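Local coordinates for protein YECBM32 (Yersinia enterocolitica, PDB 2JDA) that binds polygalacturonic acid, the backbone of pectin, as a periplasmic carbohydrate-binding module with an F5/8 type C beta-sandwich fold, at residues A8-V13 and L48-E53; R37-G42 and N123-I128; Q54-I59 and T106-K111; K65-K70 and A96-E101; F73-S78 and I113-F118. All blocks are in the same frame, centred on the assembly; numbering follows the deposited sequence.

Contact 1 (A8-V13 and L48-E53)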
# COMPACT_ATOMS: atom_id res chain seq x y z
N ALA A 8 -10.08 -3.89 7.99
CA ALA A 8 -9.40 -3.53 9.21
C ALA A 8 -9.23 -2.00 9.30
O ALA A 8 -8.88 -1.28 8.32
CB ALA A 8 -8.05 -4.20 9.23
N GLN A 9 -9.47 -1.47 10.47
CA GLN A 9 -9.45 -0.02 10.65
C GLN A 9 -8.01 0.45 10.66
O GLN A 9 -7.26 0.04 11.52
CB GLN A 9 -10.10 0.35 12.00
CG GLN A 9 -10.02 1.88 12.30
CD GLN A 9 -10.65 2.33 13.62
OE1 GLN A 9 -11.03 1.51 14.46
NE2 GLN A 9 -10.72 3.68 13.82
N ILE A 10 -7.67 1.33 9.73
CA ILE A 10 -6.39 2.03 9.77
C ILE A 10 -6.55 3.28 10.62
O ILE A 10 -7.30 4.20 10.23
CB ILE A 10 -5.91 2.37 8.34
CG1 ILE A 10 -5.69 1.07 7.52
CG2 ILE A 10 -4.63 3.22 8.37
CD1 ILE A 10 -5.62 1.27 6.03
N VAL A 11 -5.90 3.30 11.77
CA VAL A 11 -5.99 4.44 12.70
C VAL A 11 -4.89 5.47 12.58
O VAL A 11 -5.05 6.60 13.02
CB VAL A 11 -6.04 4.00 14.18
CG1 VAL A 11 -7.25 3.16 14.41
CG2 VAL A 11 -4.78 3.28 14.65
N ALA A 12 -3.80 5.14 11.91
CA ALA A 12 -2.68 6.07 11.81
C ALA A 12 -1.86 5.67 10.60
O ALA A 12 -1.69 4.49 10.34
CB ALA A 12 -1.86 6.04 13.03
N VAL A 13 -1.42 6.66 9.87
CA VAL A 13 -0.55 6.48 8.72
C VAL A 13 0.66 7.36 8.92
O VAL A 13 0.52 8.53 9.33
CB VAL A 13 -1.23 6.84 7.38
CG1 VAL A 13 -0.28 6.62 6.20
CG2 VAL A 13 -2.50 6.07 7.20
N LEU A 48 1.00 1.72 7.81
CA LEU A 48 -0.40 1.67 8.22
C LEU A 48 -0.47 1.03 9.59
O LEU A 48 0.01 -0.12 9.76
CB LEU A 48 -1.22 0.87 7.23
CG LEU A 48 -1.03 1.21 5.78
CD1 LEU A 48 -1.76 0.22 4.91
CD2 LEU A 48 -1.43 2.63 5.48
N GLU A 49 -1.01 1.75 10.56
CA GLU A 49 -1.25 1.19 11.90
C GLU A 49 -2.71 0.89 12.03
O GLU A 49 -3.55 1.74 11.75
CB GLU A 49 -0.83 2.20 12.99
CG GLU A 49 -1.07 1.68 14.41
CD GLU A 49 -0.70 2.69 15.48
OE1 GLU A 49 0.18 3.57 15.21
OE2 GLU A 49 -1.23 2.53 16.62
N LEU A 50 -3.00 -0.36 12.39
CA LEU A 50 -4.37 -0.82 12.64
C LEU A 50 -4.76 -0.53 14.08
O LEU A 50 -3.92 -0.32 14.93
CB LEU A 50 -4.51 -2.31 12.32
CG LEU A 50 -3.98 -2.73 10.94
CD1 LEU A 50 -4.19 -4.21 10.74
CD2 LEU A 50 -4.66 -1.94 9.85
N ASP A 51 -6.06 -0.66 14.36
CA ASP A 51 -6.54 -0.39 15.73
C ASP A 51 -6.00 -1.39 16.75
O ASP A 51 -5.75 -1.07 17.92
CB ASP A 51 -8.08 -0.34 15.71
CG ASP A 51 -8.70 -1.69 15.34
OD1 ASP A 51 -8.41 -2.26 14.25
OD2 ASP A 51 -9.55 -2.24 16.12
N LYS A 52 -5.78 -2.64 16.31
CA LYS A 52 -5.18 -3.65 17.14
C LYS A 52 -4.49 -4.71 16.28
O LYS A 52 -4.75 -4.81 15.08
CB LYS A 52 -6.26 -4.39 17.96
CG LYS A 52 -7.35 -4.95 17.12
CD LYS A 52 -8.43 -5.73 17.93
CE LYS A 52 -9.57 -5.95 16.95
NZ LYS A 52 -9.40 -7.21 16.13
N GLU A 53 -3.66 -5.51 16.93
CA GLU A 53 -3.13 -6.71 16.30
C GLU A 53 -4.28 -7.62 15.89
O GLU A 53 -5.20 -7.92 16.67
CB GLU A 53 -2.18 -7.55 17.18
CG GLU A 53 -0.94 -6.95 17.74
CD GLU A 53 -0.13 -7.94 18.54
OE1 GLU A 53 0.87 -7.49 19.07
OE2 GLU A 53 -0.49 -9.15 18.72
O HOH W 1 -10.05 -3.35 12.66

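Contact 2 (R37-G42 and N123-I128)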
# COMPACT_ATOMS: atom_id res chain seq x y z
N ARG A 37 -4.36 11.07 -3.09
CA ARG A 37 -3.23 10.15 -3.05
C ARG A 37 -2.14 10.62 -2.14
O ARG A 37 -2.01 11.78 -1.85
CB ARG A 37 -2.68 9.96 -4.45
CG ARG A 37 -2.06 11.17 -5.12
CD ARG A 37 -1.67 10.90 -6.54
NE ARG A 37 -1.14 12.04 -7.29
CZ ARG A 37 -1.87 12.90 -7.94
NH1 ARG A 37 -3.19 12.87 -7.88
NH2 ARG A 37 -1.24 13.83 -8.63
N TRP A 38 -1.40 9.64 -1.65
CA TRP A 38 -0.06 9.84 -1.11
C TRP A 38 0.92 9.71 -2.26
O TRP A 38 0.83 8.79 -3.07
CB TRP A 38 0.26 8.76 -0.07
CG TRP A 38 1.70 8.73 0.35
CD1 TRP A 38 2.36 9.71 1.05
CD2 TRP A 38 2.66 7.71 0.09
NE1 TRP A 38 3.69 9.40 1.18
CE2 TRP A 38 3.89 8.15 0.64
CE3 TRP A 38 2.63 6.47 -0.59
CZ2 TRP A 38 5.05 7.39 0.54
CZ3 TRP A 38 3.77 5.74 -0.68
CH2 TRP A 38 4.98 6.20 -0.10
N ALA A 39 1.90 10.60 -2.29
CA ALA A 39 2.99 10.53 -3.27
C ALA A 39 4.30 10.99 -2.64
O ALA A 39 4.33 11.97 -1.91
CB ALA A 39 2.72 11.38 -4.47
N ALA A 40 5.38 10.28 -2.96
CA ALA A 40 6.72 10.59 -2.44
C ALA A 40 7.73 10.17 -3.48
O ALA A 40 7.45 9.29 -4.27
CB ALA A 40 6.96 9.85 -1.15
N SER A 41 8.92 10.78 -3.48
CA SER A 41 9.94 10.50 -4.50
C SER A 41 11.11 9.73 -3.92
O SER A 41 11.48 9.86 -2.73
CB SER A 41 10.40 11.78 -5.18
OG SER A 41 10.79 12.74 -4.29
N GLY A 42 11.70 8.90 -4.78
CA GLY A 42 12.79 8.05 -4.39
C GLY A 42 12.33 6.85 -3.60
O GLY A 42 11.13 6.55 -3.58
N ASN A 123 8.99 7.01 -13.70
CA ASN A 123 9.75 8.00 -12.98
C ASN A 123 9.91 7.58 -11.53
O ASN A 123 9.51 6.48 -11.19
CB ASN A 123 9.27 9.48 -13.15
CG ASN A 123 7.93 9.78 -12.59
OD1 ASN A 123 7.59 9.39 -11.48
ND2 ASN A 123 7.15 10.57 -13.33
N ASN A 124 10.53 8.42 -10.69
CA ASN A 124 10.91 7.95 -9.37
C ASN A 124 9.85 8.36 -8.33
O ASN A 124 10.11 8.28 -7.14
CB ASN A 124 12.33 8.37 -8.92
CG ASN A 124 12.40 9.77 -8.54
OD1 ASN A 124 11.46 10.56 -8.80
ND2 ASN A 124 13.51 10.14 -7.94
N TRP A 125 8.64 8.67 -8.76
CA TRP A 125 7.56 8.89 -7.81
C TRP A 125 6.83 7.59 -7.49
O TRP A 125 6.58 6.76 -8.37
CB TRP A 125 6.54 9.92 -8.30
CG TRP A 125 7.04 11.33 -8.26
CD1 TRP A 125 7.72 11.99 -9.24
CD2 TRP A 125 6.95 12.21 -7.17
NE1 TRP A 125 8.03 13.27 -8.82
CE2 TRP A 125 7.55 13.43 -7.56
CE3 TRP A 125 6.39 12.13 -5.90
CZ2 TRP A 125 7.64 14.50 -6.72
CZ3 TRP A 125 6.50 13.20 -5.08
CH2 TRP A 125 7.07 14.38 -5.49
N SER A 126 6.48 7.44 -6.22
CA SER A 126 5.57 6.42 -5.74
C SER A 126 4.28 7.09 -5.39
O SER A 126 4.29 8.02 -4.58
CB SER A 126 6.16 5.73 -4.50
OG SER A 126 7.39 5.05 -4.79
N ALA A 127 3.16 6.69 -5.98
CA ALA A 127 1.91 7.38 -5.75
C ALA A 127 0.78 6.35 -5.64
O ALA A 127 0.61 5.52 -6.53
CB ALA A 127 1.64 8.40 -6.87
N ILE A 128 0.04 6.40 -4.55
CA ILE A 128 -1.00 5.42 -4.23
C ILE A 128 -2.27 6.16 -3.86
O ILE A 128 -2.28 6.95 -2.94
CB ILE A 128 -0.55 4.44 -3.12
CG1 ILE A 128 0.71 3.69 -3.56
CG2 ILE A 128 -1.66 3.50 -2.83
CD1 ILE A 128 1.42 2.85 -2.44
O HOH W 2 9.44 6.59 -5.39

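Contact 3 (Q54-I59 and T106-K111)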
# COMPACT_ATOMS: atom_id res chain seq x y z
N GLN A 54 -4.26 -8.05 14.64
CA GLN A 54 -5.32 -8.86 14.11
C GLN A 54 -4.89 -9.62 12.86
O GLN A 54 -3.82 -9.37 12.30
CB GLN A 54 -6.52 -8.00 13.79
CG GLN A 54 -6.25 -6.95 12.70
CD GLN A 54 -7.34 -5.91 12.67
OE1 GLN A 54 -8.40 -6.14 12.09
NE2 GLN A 54 -7.10 -4.78 13.33
N SER A 55 -5.73 -10.55 12.41
CA SER A 55 -5.43 -11.38 11.26
C SER A 55 -5.59 -10.58 10.01
O SER A 55 -6.56 -9.82 9.85
CB SER A 55 -6.35 -12.58 11.25
OG SER A 55 -6.15 -13.31 12.46
N ILE A 56 -4.60 -10.73 9.13
CA ILE A 56 -4.55 -10.04 7.83
C ILE A 56 -4.55 -11.09 6.74
O ILE A 56 -3.69 -11.99 6.75
CB ILE A 56 -3.24 -9.22 7.68
CG1 ILE A 56 -2.88 -8.45 8.93
CG2 ILE A 56 -3.28 -8.42 6.42
CD1 ILE A 56 -3.80 -7.46 9.21
N GLU A 57 -5.48 -10.97 5.82
CA GLU A 57 -5.61 -11.93 4.73
C GLU A 57 -5.54 -11.32 3.35
O GLU A 57 -5.29 -12.05 2.39
CB GLU A 57 -6.87 -12.74 4.85
CG GLU A 57 -8.17 -12.07 4.74
CD GLU A 57 -9.29 -13.08 4.75
OE1 GLU A 57 -9.40 -13.78 5.80
OE2 GLU A 57 -10.01 -13.23 3.70
N ASN A 58 -5.74 -10.00 3.21
CA ASN A 58 -5.55 -9.40 1.90
C ASN A 58 -5.22 -7.92 2.03
O ASN A 58 -5.45 -7.34 3.09
CB ASN A 58 -6.71 -9.64 0.94
CG ASN A 58 -7.90 -8.81 1.16
OD1 ASN A 58 -7.80 -7.59 1.26
ND2 ASN A 58 -9.07 -9.45 1.24
N ILE A 59 -4.66 -7.36 0.98
CA ILE A 59 -4.45 -5.92 0.86
C ILE A 59 -4.99 -5.50 -0.50
O ILE A 59 -4.61 -6.05 -1.53
CB ILE A 59 -2.97 -5.58 1.00
CG1 ILE A 59 -2.44 -5.92 2.39
CG2 ILE A 59 -2.74 -4.12 0.64
CD1 ILE A 59 -0.91 -6.11 2.51
N THR A 106 -0.59 -16.02 2.60
CA THR A 106 -0.82 -16.78 3.84
C THR A 106 -1.18 -15.78 4.95
O THR A 106 -0.39 -14.84 5.19
CB THR A 106 0.45 -17.51 4.24
OG1 THR A 106 0.69 -18.59 3.32
CG2 THR A 106 0.29 -18.14 5.60
N PRO A 107 -2.30 -15.94 5.62
CA PRO A 107 -2.65 -14.98 6.66
C PRO A 107 -1.64 -14.88 7.76
O PRO A 107 -1.06 -15.85 8.19
CB PRO A 107 -4.00 -15.46 7.16
CG PRO A 107 -4.57 -16.21 5.97
CD PRO A 107 -3.43 -16.85 5.31
N VAL A 108 -1.48 -13.64 8.23
CA VAL A 108 -0.56 -13.29 9.31
C VAL A 108 -1.31 -12.47 10.35
O VAL A 108 -2.40 -11.99 10.11
CB VAL A 108 0.66 -12.47 8.79
CG1 VAL A 108 1.40 -13.24 7.71
CG2 VAL A 108 0.26 -11.11 8.30
N THR A 109 -0.70 -12.34 11.53
CA THR A 109 -1.16 -11.43 12.55
C THR A 109 -0.26 -10.21 12.52
O THR A 109 0.97 -10.30 12.52
CB THR A 109 -1.07 -12.12 13.90
OG1 THR A 109 -2.08 -13.15 13.93
CG2 THR A 109 -1.36 -11.16 15.03
N ALA A 110 -0.89 -9.02 12.50
CA ALA A 110 -0.11 -7.78 12.48
C ALA A 110 -0.91 -6.63 13.07
O ALA A 110 -2.14 -6.63 13.00
CB ALA A 110 0.32 -7.43 11.06
N LYS A 111 -0.18 -5.65 13.63
CA LYS A 111 -0.73 -4.33 13.95
C LYS A 111 -0.29 -3.28 12.93
O LYS A 111 -0.95 -2.29 12.78
CB LYS A 111 -0.33 -3.89 15.35
CG LYS A 111 -0.92 -2.59 15.80
CD LYS A 111 -0.64 -2.40 17.28
CE LYS A 111 -1.01 -1.05 17.77
NZ LYS A 111 -0.64 -0.94 19.21
O HOH W 3 -4.59 -12.37 14.78

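Contact 4 (K65-K70 and A96-E101)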
# COMPACT_ATOMS: atom_id res chain seq x y z
N LYS A 65 -2.56 6.27 -11.65
CA LYS A 65 -2.33 6.11 -13.11
C LYS A 65 -1.81 4.72 -13.47
O LYS A 65 -0.78 4.55 -14.13
CB LYS A 65 -1.38 7.21 -13.63
CG LYS A 65 -1.92 8.66 -13.58
CD LYS A 65 -0.93 9.66 -14.26
CE LYS A 65 -1.61 10.99 -14.55
NZ LYS A 65 -0.65 12.05 -15.05
N PRO A 66 -2.54 3.70 -13.03
CA PRO A 66 -2.04 2.33 -13.11
C PRO A 66 -1.79 1.83 -14.53
O PRO A 66 -0.89 1.01 -14.72
CB PRO A 66 -3.15 1.52 -12.48
CG PRO A 66 -4.39 2.36 -12.61
CD PRO A 66 -3.92 3.78 -12.51
N THR A 67 -2.57 2.30 -15.52
CA THR A 67 -2.34 1.80 -16.88
C THR A 67 -1.14 2.42 -17.56
O THR A 67 -0.70 1.93 -18.60
CB THR A 67 -3.59 1.96 -17.77
OG1 THR A 67 -3.88 3.36 -17.97
CG2 THR A 67 -4.85 1.27 -17.19
N GLU A 68 -0.60 3.49 -16.97
CA GLU A 68 0.64 4.11 -17.43
C GLU A 68 1.87 3.75 -16.67
O GLU A 68 2.94 3.88 -17.18
CB GLU A 68 0.47 5.63 -17.38
CG GLU A 68 -0.64 6.17 -18.28
CD GLU A 68 -0.94 7.66 -18.13
OE1 GLU A 68 -0.12 8.43 -17.59
OE2 GLU A 68 -2.03 8.08 -18.55
N ARG A 69 1.74 3.37 -15.38
CA ARG A 69 2.85 3.32 -14.47
C ARG A 69 2.71 2.10 -13.56
O ARG A 69 1.67 1.97 -12.87
CB ARG A 69 2.84 4.55 -13.54
CG ARG A 69 2.78 5.86 -14.29
CD ARG A 69 2.86 7.02 -13.39
NE ARG A 69 2.82 8.25 -14.16
CZ ARG A 69 2.78 9.45 -13.61
NH1 ARG A 69 2.78 9.58 -12.29
NH2 ARG A 69 2.73 10.52 -14.39
N LYS A 70 3.74 1.26 -13.54
CA LYS A 70 3.79 0.11 -12.63
C LYS A 70 4.68 0.46 -11.44
O LYS A 70 5.84 0.79 -11.60
CB LYS A 70 4.40 -1.09 -13.35
CG LYS A 70 3.55 -1.63 -14.48
CD LYS A 70 3.97 -3.03 -14.84
CE LYS A 70 4.89 -3.01 -15.95
NZ LYS A 70 4.07 -3.25 -17.17
N ALA A 96 -2.80 -3.49 -16.15
CA ALA A 96 -3.84 -4.05 -16.98
C ALA A 96 -5.08 -3.20 -16.97
O ALA A 96 -5.75 -3.05 -18.00
CB ALA A 96 -4.19 -5.45 -16.54
N ASP A 97 -5.43 -2.64 -15.83
CA ASP A 97 -6.65 -1.84 -15.70
C ASP A 97 -6.62 -0.85 -14.52
O ASP A 97 -5.59 -0.71 -13.85
CB ASP A 97 -7.90 -2.75 -15.66
CG ASP A 97 -7.98 -3.58 -14.44
OD1 ASP A 97 -7.59 -3.13 -13.34
OD2 ASP A 97 -8.39 -4.75 -14.50
N LYS A 98 -7.73 -0.13 -14.35
CA LYS A 98 -7.83 0.95 -13.36
C LYS A 98 -8.60 0.53 -12.11
O LYS A 98 -9.00 1.36 -11.31
CB LYS A 98 -8.49 2.19 -13.97
CG LYS A 98 -7.69 2.80 -15.10
CD LYS A 98 -8.49 3.89 -15.86
CE LYS A 98 -7.67 4.58 -16.89
NZ LYS A 98 -8.42 5.82 -17.35
N ASN A 99 -8.78 -0.77 -11.93
CA ASN A 99 -9.59 -1.28 -10.84
C ASN A 99 -8.86 -1.52 -9.51
O ASN A 99 -9.49 -1.84 -8.52
CB ASN A 99 -10.14 -2.63 -11.26
CG ASN A 99 -11.21 -2.53 -12.31
OD1 ASN A 99 -11.88 -1.51 -12.48
ND2 ASN A 99 -11.39 -3.65 -13.02
N GLY A 100 -7.55 -1.36 -9.45
CA GLY A 100 -6.83 -1.77 -8.27
C GLY A 100 -6.64 -3.28 -8.28
O GLY A 100 -7.07 -3.98 -9.21
N GLU A 101 -5.95 -3.76 -7.26
CA GLU A 101 -5.64 -5.19 -7.15
C GLU A 101 -5.85 -5.67 -5.72
O GLU A 101 -5.56 -4.92 -4.76
CB GLU A 101 -4.21 -5.50 -7.52
CG GLU A 101 -3.85 -5.15 -8.94
CD GLU A 101 -2.41 -5.44 -9.24
OE1 GLU A 101 -2.07 -6.62 -9.48
OE2 GLU A 101 -1.62 -4.46 -9.30

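Contact 5 (F73-S78 and I113-F118)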
# COMPACT_ATOMS: atom_id res chain seq x y z
N PHE A 73 7.38 -2.22 -5.36
CA PHE A 73 7.24 -2.16 -3.92
C PHE A 73 7.41 -3.48 -3.24
O PHE A 73 7.37 -4.53 -3.87
CB PHE A 73 5.86 -1.56 -3.55
CG PHE A 73 4.67 -2.44 -3.87
CD1 PHE A 73 3.92 -3.04 -2.85
CD2 PHE A 73 4.27 -2.70 -5.17
CE1 PHE A 73 2.89 -3.85 -3.15
CE2 PHE A 73 3.22 -3.53 -5.46
CZ PHE A 73 2.50 -4.08 -4.41
N SER A 74 7.57 -3.41 -1.92
CA SER A 74 7.64 -4.52 -1.00
C SER A 74 6.67 -4.31 0.15
O SER A 74 6.38 -3.17 0.47
CB SER A 74 9.07 -4.73 -0.46
OG SER A 74 9.96 -4.99 -1.52
N ILE A 75 6.17 -5.38 0.74
CA ILE A 75 5.21 -5.28 1.86
C ILE A 75 5.72 -6.05 3.03
O ILE A 75 6.15 -7.20 2.88
CB ILE A 75 3.83 -5.86 1.53
CG1 ILE A 75 3.29 -5.32 0.24
CG2 ILE A 75 2.84 -5.56 2.64
CD1 ILE A 75 2.06 -6.05 -0.25
N PHE A 76 5.67 -5.42 4.20
CA PHE A 76 6.14 -5.95 5.46
C PHE A 76 5.06 -5.85 6.52
O PHE A 76 4.17 -4.99 6.43
CB PHE A 76 7.41 -5.23 5.96
CG PHE A 76 8.55 -5.34 5.03
CD1 PHE A 76 9.47 -6.38 5.15
CD2 PHE A 76 8.69 -4.46 3.97
CE1 PHE A 76 10.53 -6.49 4.24
CE2 PHE A 76 9.73 -4.57 3.07
CZ PHE A 76 10.63 -5.62 3.21
N TYR A 77 5.13 -6.75 7.49
CA TYR A 77 4.21 -6.69 8.62
C TYR A 77 4.96 -6.79 9.94
O TYR A 77 6.08 -7.31 10.04
CB TYR A 77 3.13 -7.77 8.53
CG TYR A 77 3.63 -9.21 8.66
CD1 TYR A 77 3.54 -9.89 9.88
CD2 TYR A 77 4.21 -9.87 7.59
CE1 TYR A 77 4.01 -11.24 9.98
CE2 TYR A 77 4.68 -11.19 7.71
CZ TYR A 77 4.55 -11.87 8.89
OH TYR A 77 5.05 -13.18 8.96
N SER A 78 4.32 -6.32 11.00
CA SER A 78 4.94 -6.25 12.33
C SER A 78 3.86 -6.08 13.40
O SER A 78 2.78 -5.53 13.12
CB SER A 78 5.87 -5.02 12.41
OG SER A 78 6.49 -4.87 13.65
N ILE A 113 1.35 -2.55 8.89
CA ILE A 113 1.70 -2.96 7.53
C ILE A 113 2.52 -1.83 6.95
O ILE A 113 2.07 -0.70 6.93
CB ILE A 113 0.44 -3.26 6.67
CG1 ILE A 113 -0.38 -4.44 7.27
CG2 ILE A 113 0.82 -3.49 5.20
CD1 ILE A 113 0.27 -5.78 7.04
N LYS A 114 3.67 -2.15 6.39
CA LYS A 114 4.54 -1.13 5.78
C LYS A 114 4.83 -1.50 4.36
O LYS A 114 5.24 -2.62 4.09
CB LYS A 114 5.81 -0.95 6.60
CG LYS A 114 6.74 0.16 6.03
CD LYS A 114 7.89 0.45 7.02
CE LYS A 114 8.96 -0.61 7.14
NZ LYS A 114 10.16 -0.37 6.27
N LEU A 115 4.65 -0.56 3.43
CA LEU A 115 5.08 -0.71 2.06
C LEU A 115 6.33 0.11 1.86
O LEU A 115 6.34 1.31 2.14
CB LEU A 115 4.02 -0.24 1.06
CG LEU A 115 2.89 -1.23 0.77
CD1 LEU A 115 2.03 -1.40 1.96
CD2 LEU A 115 2.05 -0.74 -0.38
N ASP A 116 7.40 -0.55 1.42
CA ASP A 116 8.61 0.14 0.99
C ASP A 116 8.46 0.24 -0.53
O ASP A 116 8.20 -0.76 -1.21
CB ASP A 116 9.87 -0.65 1.34
CG ASP A 116 10.10 -0.80 2.84
OD1 ASP A 116 9.44 -0.09 3.68
OD2 ASP A 116 10.94 -1.66 3.25
N THR A 117 8.58 1.44 -1.08
CA THR A 117 8.26 1.69 -2.48
C THR A 117 9.50 2.22 -3.19
O THR A 117 10.34 2.90 -2.61
CB THR A 117 7.08 2.66 -2.64
OG1 THR A 117 7.42 3.95 -2.11
CG2 THR A 117 5.86 2.19 -1.87
N PHE A 118 9.57 1.93 -4.49
CA PHE A 118 10.79 2.17 -5.28
C PHE A 118 10.52 2.95 -6.55
O PHE A 118 11.38 2.94 -7.47
CB PHE A 118 11.48 0.83 -5.61
CG PHE A 118 11.73 -0.03 -4.42
CD1 PHE A 118 12.83 0.14 -3.63
CD2 PHE A 118 10.84 -1.01 -4.03
CE1 PHE A 118 13.01 -0.61 -2.48
CE2 PHE A 118 11.04 -1.79 -2.88
CZ PHE A 118 12.10 -1.55 -2.11

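Contact 1 (A8-V13 and L48-E53)
Glu49 and Ala12 project from the same face of the antiparallel strands 48-50 and 10-13, with Ala12 CB 3.9 Å from Glu49 OE1. Glu49 CG stands anti to the backbone N (chi1 179°), where it meets Val11 CG2 at 4.0 Å. Val11 and Ala12 together oppose Glu49, a classic beta bulge. Glu49 O accepts Val11 N at 2.8 Å and, weakly, Ala12 N, while Glu49 N returns a nearly straight bond to Ala12 O (2.8 Å, 171° at the hydrogen). On the other face Val13 and Leu48 lie side by side, pointing the same way, Val13 CG2 4.0 Å from Leu48 CD2. Beyond the bulge the side chains of Ile10 and Leu50 diverge, but the end of Leu50 turns back, its CD2 reaching 3.9 Å from Ile10 CG1. At the solvent end Gln9 and Asp51 cross at about a right angle, Gln9 OE1 lying 3.7 Å from Asp51 CB; the carboxylate OD1 is held by Gln54 NE2. Strand 10-15 is outermost in the five-stranded antiparallel sheet. Strand 44-50 pairs on its other side with strand 112-120, and Ala8 and Leu48 pack against Ile133 of strand 125-133, in the opposing sheet.

Contact 2 (R37-G42 and N123-I128)
Trp38 pairs with Ile128 and Ala40 with Ser126 as hydrogen-bonded pairs of two antiparallel strands, 38-41 and 125-128, whose axes come within 4.6 Å. The straightest bond runs from Ser126 N to Ala40 O (2.9 Å, 176° at the hydrogen), and Gly42 N extends the pairing past the strand end to Asn124 O. Trp125 dominates one face. Its CG is anti to the carbonyl carbon (chi1 -73°), and the indole reaches across the partner strand. Ser41 CB sits almost exactly over the centre of the six-membered ring, 3.9 Å from its centroid, in a CH-pi contact. Ala39 C meets the ring edge near its plane, and Ala40 C approaches Trp125 CE3 obliquely at 3.4 Å. Ala39 CB fills in beside them, 4.0 Å from both Trp125 CE3 and Ala127 CB, and Arg37 CD touches Ala127 CB before its guanidinium turns to a cation-pi contact with Phe64. An Asx turn, Asn123 OD1 accepting Trp125 N at 3.0 Å, leads the chain into its strand. On the opposite face Trp38 and Ile128 lie side by side, Ile128 CD1 at the indole edge 4.1 Å from Trp38 CZ3, while Trp38 NE1 bonds Gly17 O. Both strands border the calcium site: Thr36 precedes one, and Asn129 and Glu130 follow Ile128. The buried face looks across to the five-stranded sheet, Trp38 resting on Ser44 and Val46 of strand 44-50, and Ser126 and Ile128 on Leu71 of strand 71-78.

Contact 3 (Q54-I59 and T106-K111)
Ile56 and Val108 exchange two backbone bonds, the shorter from Ile56 N to Val108 O at 2.7 Å. Gln54 and Ala110 form a second reciprocal pair, each bond 3.0 Å between Gln54 N and Ala110 O and between Ala110 N and Gln54 O. In the former, the donor stands well above the Ala110 carbonyl plane, 47° out of it. The strand directions are 138° apart. Between these pairs, on the outer face, Ser55 OG and Thr109 OG1 do not touch; a water joins them, 2.9 Å from Ser55 OG and 2.8 Å from Thr109 OG1. The other face carries Gln54 at one end and is otherwise apolar. Ile56 CG1 is anti to its carbonyl carbon (chi1 -43°) and packs on Ala110 CB at 4.0 Å, while Ile56 CB meets Val108 CG2. At the Pro107 end, Pro107 CB lies 3.5 Å from Ile56 O, and Asn134 OD1 accepts Glu57 N. Past the other end, Gln54 NE2 bonds Lys52 O. The chemistry is thus two-sided: hydroxyls and water meet on the solvent face, whereas Ile56 and Ala110 turn into the sandwich, where Ile56 reaches Phe105 and Ile133 and Ala110 reaches Tyr77.

Contact 4 (K65-K70 and A96-E101)
Pro66 makes the tight part of this contact, its CG set against the backbone of 96-101: Pro66 CG is 3.5 Å from Asp97 O and 3.8 Å from Lys98 CA. Thr67 adds its methyl. Its CG2, anti to the carbonyl carbon, lies 3.8 Å from both Asp97 C and Lys98 CG. Lys98 CG is thus near both the threonine methyl and Pro66 CG, and the side chains of Thr67 and Lys98 cross obliquely. Outward the contact is loose. Lys98 NZ remains 6.9 Å from Glu68 OE2, opposite charges without a bond, and Asp97 points its CB away from the proline loop. Each loop is shaped from within: Glu68 N bonds Lys65 O at 3.0 Å, and Asp97 OD1 takes Asn99 N, also at 3.0 Å, in an Asx turn. Glu101 OE1 forms a salt bridge with Arg142. The contact joins the loop between strands 53-63 and 71-78 to the loop between strands 85-92 and 101-105. No hydrogen bond links the two segments; they rest on van der Waals contact of Pro66 and Thr67 with the Asp97-Lys98 backbone and the Lys98 stem, and any attraction between Glu68 and Lys98 would probably be weak and screened by solvent.

Contact 5 (F73-S78 and I113-F118)
Phe118 turns the edge of its ring to strand 73-78, with Ser74 OG near the ring plane 3.6 Å from Phe118 CE2 and Phe73 CA at the same rim, 3.8 Å from Phe118 CD2. Ser74 OG also bonds Gly90 N of strand 85-92. The Phe76 ring has Lys114 O at its edge, while Asp116 OD2 approaches obliquely to 3.2 Å from Phe76 CE2; the ring and carboxylate planes are 37° apart. Phe73, on the other face of the sheet, lies alongside Leu115 and points the same way, Phe73 CD1 3.9 Å from Leu115 CD2. The same buried face continues through Ile75 CG2, 3.9 Å from Ile113 CG2. Farther along, Tyr77 CB is 3.8 Å from Ile113 CD1. On the side of Phe76, Asp116 divides its oxygens: OD2 meets the ring, whereas OD1 offers its syn lone pair to Lys114 NZ at 2.7 Å, a salt bridge along one strand. Lys114 also makes a cation-pi contact with Trp84, and its NZ bonds a glycerol, probably from the crystallisation liquor. Backbone bonds pair Ser74 with Asp116 and Phe76 with Lys114 in both directions, the one from Ser74 N to Asp116 O being 2.8 Å. Strand 112-120 is the central strand of the five-stranded antiparallel sheet and 71-78 its neighbour: strand 85-92 flanks 71-78, strand 44-50 flanks 112-120, and from the opposing sheet Ile59 and Ile61 of strand 53-63 pack against Phe73, Ile75, Ile113 and Leu115.

From the N terminus, contact 1 closes the loop between strand 10-15 and strand 44-50. Contact 2 opens inside that loop, at 37-42, and closes only at 123-128, so the two cross. Everything later is nested within contact 2. Contact 3 joins 54-59 to 106-111 and encloses contact 4, the surface meeting of two loops on the far side of the chain's centre from contact 1. Contact 5 starts inside contact 3 and ends beyond it, crossing both contact 3 and contact 4. Contacts 1 and 5 belong to the five-stranded sheet, contacts 2 and 3 to the opposing one; a weak bond of Ser126 with Thr117 and one of Lys111 with Ser78 tie contacts 2 and 3 to contact 5.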